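Local coordinates for uncharacterized protein (PDB 3BE3), which is of unknown function but is a small, beta-rich member of the DUF1653 family that forms a two-fold symmetric pair in the crystal, at the interface of chains A and B. Sequence-based numbering; all coordinates share one arbitrary frame. Chains: chain A/B, Uncharacterized protein.

Contact 1: the interface of chains A and B. Residues chain A 27-30; chain B 50-52.
With a chi1 of 170°, A:Arg28 sends its side chain away from its own backbone N, and a bend at chi3 turns the guanidinium back until NH1 stands 3.5 Å from the hydroxyl OG of B:Ser51. That hydroxyl lies at the edge of the guanidinium, in its plane, but the two are too far apart to count as a bond. The setting is an intermolecular parallel beta bridge in a DUF1653 protein, strand 20-29 of chain A running beside strand 50-54 of chain B. The backbone of A:Arg28 is gripped twice: its N gives a hydrogen bond to B:Met50 O (selenomethionine) at 2.9 Å, and its O accepts one from B:Thr52 N. Just beyond the strand end A:Asp30 N donates to B:Thr52 O at 2.9 Å, nearly along the C=O axis. Within chain A, A:Arg28 NH2 makes a salt bridge and hydrogen bond to the carboxylate OD2 of A:Asp30 at 2.8 Å, from above the carboxylate plane; this pairing probably steadies the folded-back arginine. On the other side of the strand the methyl CB of A:Ala27 packs 3.7 Å from B:Met50 CB and also touches the methyl CG2 of B:Thr52. The B:Thr52 hydroxyl OG1 lies against CA and CB of A:Ala29.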
loop_
_atom_site.group_PDB
_atom_site.type_symbol
_atom_site.label_atom_id
_atom_site.label_comp_id
_atom_site.label_asym_id
_atom_site.label_seq_id
_atom_site.Cartn_x
_atom_site.Cartn_y
_atom_site.Cartn_z
ATOM N N ALA A 27 4.879 -2.646 -3.854
ATOM C CA ALA A 27 3.578 -2.789 -4.507
ATOM C C ALA A 27 3.557 -2.006 -5.811
ATOM O O ALA A 27 4.387 -1.124 -6.036
ATOM C CB ALA A 27 2.458 -2.290 -3.582
ATOM N N ARG A 28 2.602 -2.346 -6.671
ATOM C CA ARG A 28 2.433 -1.676 -7.949
ATOM C C ARG A 28 1.265 -0.695 -7.832
ATOM O O ARG A 28 0.142 -1.089 -7.521
ATOM C CB ARG A 28 2.145 -2.707 -9.046
ATOM C CG ARG A 28 1.707 -2.122 -10.391
ATOM C CD ARG A 28 1.309 -3.221 -11.390
ATOM N NE ARG A 28 0.192 -2.794 -12.237
ATOM C CZ ARG A 28 -1.081 -2.800 -11.845
ATOM N NH1 ARG A 28 -1.401 -3.218 -10.627
ATOM N NH2 ARG A 28 -2.035 -2.374 -12.664
ATOM N N ALA A 29 1.545 0.586 -8.042
ATOM C CA ALA A 29 0.503 1.606 -7.997
ATOM C C ALA A 29 -0.239 1.429 -9.314
ATOM O O ALA A 29 0.329 1.614 -10.386
ATOM C CB ALA A 29 1.128 2.994 -7.915
ATOM N N ASP A 30 -1.510 1.067 -9.229
ATOM C CA ASP A 30 -2.313 0.809 -10.408
ATOM C C ASP A 30 -2.476 1.952 -11.410
ATOM O O ASP A 30 -2.412 1.725 -12.620
ATOM C CB ASP A 30 -3.684 0.299 -9.968
ATOM C CG ASP A 30 -4.421 -0.413 -11.077
ATOM O OD1 ASP A 30 -5.149 0.264 -11.837
ATOM O OD2 ASP A 30 -4.259 -1.650 -11.196
HETATM N N MSE B 50 1.583 -7.366 -4.578
HETATM C CA MSE B 50 0.810 -6.287 -3.965
HETATM C C MSE B 50 0.577 -5.135 -4.926
HETATM O O MSE B 50 1.410 -4.847 -5.796
HETATM C CB MSE B 50 1.488 -5.752 -2.694
HETATM C CG MSE B 50 1.284 -6.616 -1.468
HETATM SE SE MSE B 50 1.478 -5.614 0.189
HETATM C CE MSE B 50 3.408 -5.446 0.169
ATOM N N SER B 51 -0.562 -4.469 -4.750
ATOM C CA SER B 51 -0.929 -3.339 -5.591
ATOM C C SER B 51 -1.623 -2.283 -4.748
ATOM O O SER B 51 -2.035 -2.558 -3.624
ATOM C CB SER B 51 -1.893 -3.798 -6.695
ATOM O OG SER B 51 -1.337 -4.829 -7.489
ATOM N N THR B 52 -1.744 -1.069 -5.284
ATOM C CA THR B 52 -2.452 -0.004 -4.582
ATOM C C THR B 52 -3.371 0.649 -5.611
ATOM O O THR B 52 -3.025 0.762 -6.791
ATOM C CB THR B 52 -1.512 1.084 -3.997
ATOM O OG1 THR B 52 -0.973 1.877 -5.063
ATOM C CG2 THR B 52 -0.385 0.450 -3.196
#

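Contact 2: the interface of chains A and B. Residues chain A 48, 50-52; chain B 26-28.
Above one face of the B:Arg28 guanidinium, displaced outward past the rim between NE and NH2, lies the methyl CD1 of A:Leu48, 3.8 Å from both of those nitrogens and 4.0 Å from CZ. The two side chains cross at about a right angle. Bends at chi2 (82°) and chi3 (62°) fold the B:Arg28 chain round to reach this leucine. The other branch of A:Leu48, CD2, rests on B:Leu26 CB at 4.0 Å, so that A:Leu48 spans two residues, B:Leu26 and B:Arg28, on one side of the opposing strand.

Beneath these side chains the backbones pair in parallel. B:Arg28 N donates to A:Met50 O at 3.0 Å, tilted from the carbonyl plane, while A:Thr52 N reaches B:Arg28 O from above its carbonyl plane at 3.2 Å. Two residues earlier in chain B, water 1 joins A:Met50 N to B:Leu26 O, the latter at 2.6 Å from the water. A:Met50, a selenomethionine, has CG anti to its backbone N (chi1 -167°) and bends at chi3, laying its methyl CE against B:Leu26 O while CG packs 3.8 Å from the methyl CB of B:Ala27. The patch thus joins the edge of one chain's sheet to that of the other and adds side-chain packing, leucine against leucine and against the arginine, probably helping to hold the pair together if the dimer of the crystal also forms in solution.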
loop_
_atom_site.group_PDB
_atom_site.type_symbol
_atom_site.label_atom_id
_atom_site.label_comp_id
_atom_site.label_asym_id
_atom_site.label_seq_id
_atom_site.Cartn_x
_atom_site.Cartn_y
_atom_site.Cartn_z
ATOM N N LEU A 48 -4.437 8.362 9.172
ATOM C CA LEU A 48 -4.254 7.015 8.612
ATOM C C LEU A 48 -2.872 6.460 8.960
ATOM O O LEU A 48 -1.858 7.075 8.655
ATOM C CB LEU A 48 -4.409 7.062 7.083
ATOM C CG LEU A 48 -5.827 7.117 6.497
ATOM C CD1 LEU A 48 -5.763 7.427 4.998
ATOM C CD2 LEU A 48 -6.527 5.776 6.731
HETATM N N MSE A 50 -1.261 3.765 7.711
HETATM C CA MSE A 50 -0.504 3.166 6.613
HETATM C C MSE A 50 -0.254 4.201 5.521
HETATM O O MSE A 50 -1.074 5.091 5.299
HETATM C CB MSE A 50 -1.261 1.948 6.055
HETATM C CG MSE A 50 -0.463 1.046 5.110
HETATM SE SE MSE A 50 -1.037 -0.837 5.188
HETATM C CE MSE A 50 -2.935 -0.610 4.937
ATOM N N SER A 51 0.887 4.080 4.849
ATOM C CA SER A 51 1.258 5.000 3.780
ATOM C C SER A 51 1.964 4.258 2.657
ATOM O O SER A 51 2.395 3.122 2.831
ATOM C CB SER A 51 2.213 6.076 4.313
ATOM O OG SER A 51 1.675 6.757 5.431
ATOM N N THR A 52 2.062 4.898 1.499
ATOM C CA THR A 52 2.785 4.324 0.372
ATOM C C THR A 52 3.666 5.453 -0.129
ATOM O O THR A 52 3.387 6.634 0.105
ATOM C CB THR A 52 1.877 3.843 -0.788
ATOM O OG1 THR A 52 1.340 4.976 -1.483
ATOM C CG2 THR A 52 0.753 2.975 -0.255
ATOM N N LEU B 26 -6.532 0.679 4.297
ATOM C CA LEU B 26 -6.418 1.941 3.579
ATOM C C LEU B 26 -5.046 2.546 3.861
ATOM O O LEU B 26 -4.442 2.296 4.905
ATOM C CB LEU B 26 -7.500 2.925 4.033
ATOM C CG LEU B 26 -8.960 2.567 3.759
ATOM C CD1 LEU B 26 -9.860 3.637 4.355
ATOM C CD2 LEU B 26 -9.181 2.451 2.243
ATOM N N ALA B 27 -4.558 3.341 2.920
ATOM C CA ALA B 27 -3.273 3.996 3.073
ATOM C C ALA B 27 -3.286 5.353 2.386
ATOM O O ALA B 27 -4.087 5.607 1.490
ATOM C CB ALA B 27 -2.165 3.125 2.493
ATOM N N ARG B 28 -2.395 6.227 2.830
ATOM C CA ARG B 28 -2.264 7.563 2.265
ATOM C C ARG B 28 -1.020 7.582 1.378
ATOM O O ARG B 28 0.085 7.329 1.849
ATOM C CB ARG B 28 -2.108 8.593 3.395
ATOM C CG ARG B 28 -1.979 10.046 2.951
ATOM C CD ARG B 28 -3.333 10.673 2.656
ATOM N NE ARG B 28 -4.184 10.701 3.845
ATOM C CZ ARG B 28 -5.387 11.263 3.892
ATOM N NH1 ARG B 28 -5.889 11.853 2.816
ATOM N NH2 ARG B 28 -6.091 11.228 5.019
HETATM O O HOH W 1 -3.910 4.068 6.723
#

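Contact 3: the interface of chains A and B. Residues chain A 39, 52-54, 57; chain B 30-31.
Charge pairing comes first where A:Arg53 meets B:Asp30, at the end of the parallel strand pairing between two DUF1653 chains. The extended arginine and the aspartate lie side by side, pointing the same way, with their flat groups 25° apart. Carboxylate OD2 sits over the centre of one guanidinium face and makes a salt bridge with NE at 3.2 Å. The N-H of NE is not aimed at OD2, so this is a charge contact over the face and not a hydrogen bond.

Direct hydrogen bonds flank it. B:Asp30 N donates to A:Thr52 O at 2.8 Å. The chain of B:Glu31 bends at chi2 (79°), and this brings OE2 to A:Leu54 N at 2.8 Å; the N-H comes on the syn side, 25° out of the carboxylate plane. The other oxygen of B:Glu31, OE1, contacts water 2 at 2.7 Å, and that water in turn meets the hydroxyl OG1 of A:Thr52, so both carboxylate oxygens are held.

Apolar groups of A:Leu54 and A:Ile57 pack against the glutamate chain. The methyl CD1 of A:Leu54 lies 3.9 Å from the methylene CG of B:Glu31, and the methyl CD1 of A:Ile57, from helix 55-58, approaches the same CG from the opposite direction.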
loop_
_atom_site.group_PDB
_atom_site.type_symbol
_atom_site.label_atom_id
_atom_site.label_comp_id
_atom_site.label_asym_id
_atom_site.label_seq_id
_atom_site.Cartn_x
_atom_site.Cartn_y
_atom_site.Cartn_z
ATOM N N TYR A 39 4.118 0.992 3.814
ATOM C CA TYR A 39 4.632 1.040 5.176
ATOM C C TYR A 39 3.655 1.626 6.193
ATOM O O TYR A 39 2.767 2.403 5.838
ATOM C CB TYR A 39 5.940 1.847 5.194
ATOM C CG TYR A 39 5.842 3.286 4.709
ATOM C CD1 TYR A 39 5.933 4.352 5.599
ATOM C CD2 TYR A 39 5.718 3.581 3.354
ATOM C CE1 TYR A 39 5.917 5.684 5.156
ATOM C CE2 TYR A 39 5.701 4.913 2.897
ATOM C CZ TYR A 39 5.806 5.960 3.805
ATOM O OH TYR A 39 5.867 7.271 3.372
ATOM N N THR A 52 2.062 4.898 1.499
ATOM C CA THR A 52 2.785 4.324 0.372
ATOM C C THR A 52 3.666 5.453 -0.129
ATOM O O THR A 52 3.387 6.634 0.105
ATOM C CB THR A 52 1.877 3.843 -0.788
ATOM O OG1 THR A 52 1.340 4.976 -1.483
ATOM C CG2 THR A 52 0.753 2.975 -0.255
ATOM N N ARG A 53 4.733 5.086 -0.820
ATOM C CA ARG A 53 5.669 6.064 -1.327
ATOM C C ARG A 53 6.496 5.432 -2.441
ATOM O O ARG A 53 6.865 4.261 -2.356
ATOM C CB ARG A 53 6.571 6.528 -0.171
ATOM C CG ARG A 53 7.464 7.700 -0.500
ATOM C CD ARG A 53 7.882 8.458 0.768
ATOM N NE ARG A 53 8.403 9.772 0.407
ATOM C CZ ARG A 53 8.644 10.756 1.264
ATOM N NH1 ARG A 53 8.416 10.600 2.564
ATOM N NH2 ARG A 53 9.110 11.913 0.815
ATOM N N LEU A 54 6.772 6.206 -3.487
ATOM C CA LEU A 54 7.569 5.725 -4.613
ATOM C C LEU A 54 8.911 5.192 -4.123
ATOM O O LEU A 54 9.611 5.870 -3.368
ATOM C CB LEU A 54 7.823 6.862 -5.600
ATOM C CG LEU A 54 6.601 7.372 -6.348
ATOM C CD1 LEU A 54 6.874 8.765 -6.931
ATOM C CD2 LEU A 54 6.255 6.367 -7.425
ATOM N N ILE A 57 11.867 7.473 -4.560
ATOM C CA ILE A 57 11.961 8.610 -3.646
ATOM C C ILE A 57 12.410 8.104 -2.259
ATOM O O ILE A 57 13.241 8.725 -1.590
ATOM C CB ILE A 57 10.601 9.373 -3.533
ATOM C CG1 ILE A 57 10.277 10.080 -4.853
ATOM C CG2 ILE A 57 10.666 10.405 -2.412
ATOM C CD1 ILE A 57 8.950 10.851 -4.832
ATOM N N ASP B 30 1.945 9.067 -0.024
ATOM C CA ASP B 30 2.721 10.213 0.451
ATOM C C ASP B 30 2.873 11.402 -0.504
ATOM O O ASP B 30 2.783 12.552 -0.073
ATOM C CB ASP B 30 4.115 9.763 0.886
ATOM C CG ASP B 30 4.910 10.883 1.526
ATOM O OD1 ASP B 30 4.674 11.182 2.715
ATOM O OD2 ASP B 30 5.757 11.479 0.834
ATOM N N GLU B 31 3.120 11.130 -1.781
ATOM C CA GLU B 31 3.315 12.180 -2.788
ATOM C C GLU B 31 2.075 13.024 -3.074
ATOM O O GLU B 31 2.145 14.248 -3.196
ATOM C CB GLU B 31 3.749 11.576 -4.132
ATOM C CG GLU B 31 5.090 10.854 -4.178
ATOM C CD GLU B 31 5.045 9.446 -3.604
ATOM O OE1 GLU B 31 3.941 8.886 -3.434
ATOM O OE2 GLU B 31 6.130 8.896 -3.336
HETATM O O HOH W 2 2.776 6.506 -3.315
#

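Contacts 2 and 3 adjoin: their C-alpha centres are about 9 Å apart and they share A:Thr52, whose N serves contact 2 and whose O serves contact 3. Contact 1 lies about 12 Å from contact 2 and about 11 Å from contact 3. It uses the same strands, 20-29 and 50-54, with the chains exchanged, so its backbone bonds are the two-fold counterpart of the pairing in contact 2 and of the residue-30 bond in contact 3. Each chain therefore offers both strands to its partner, a reciprocal pairing that suggests a dimer, although the crystal alone does not prove one in solution.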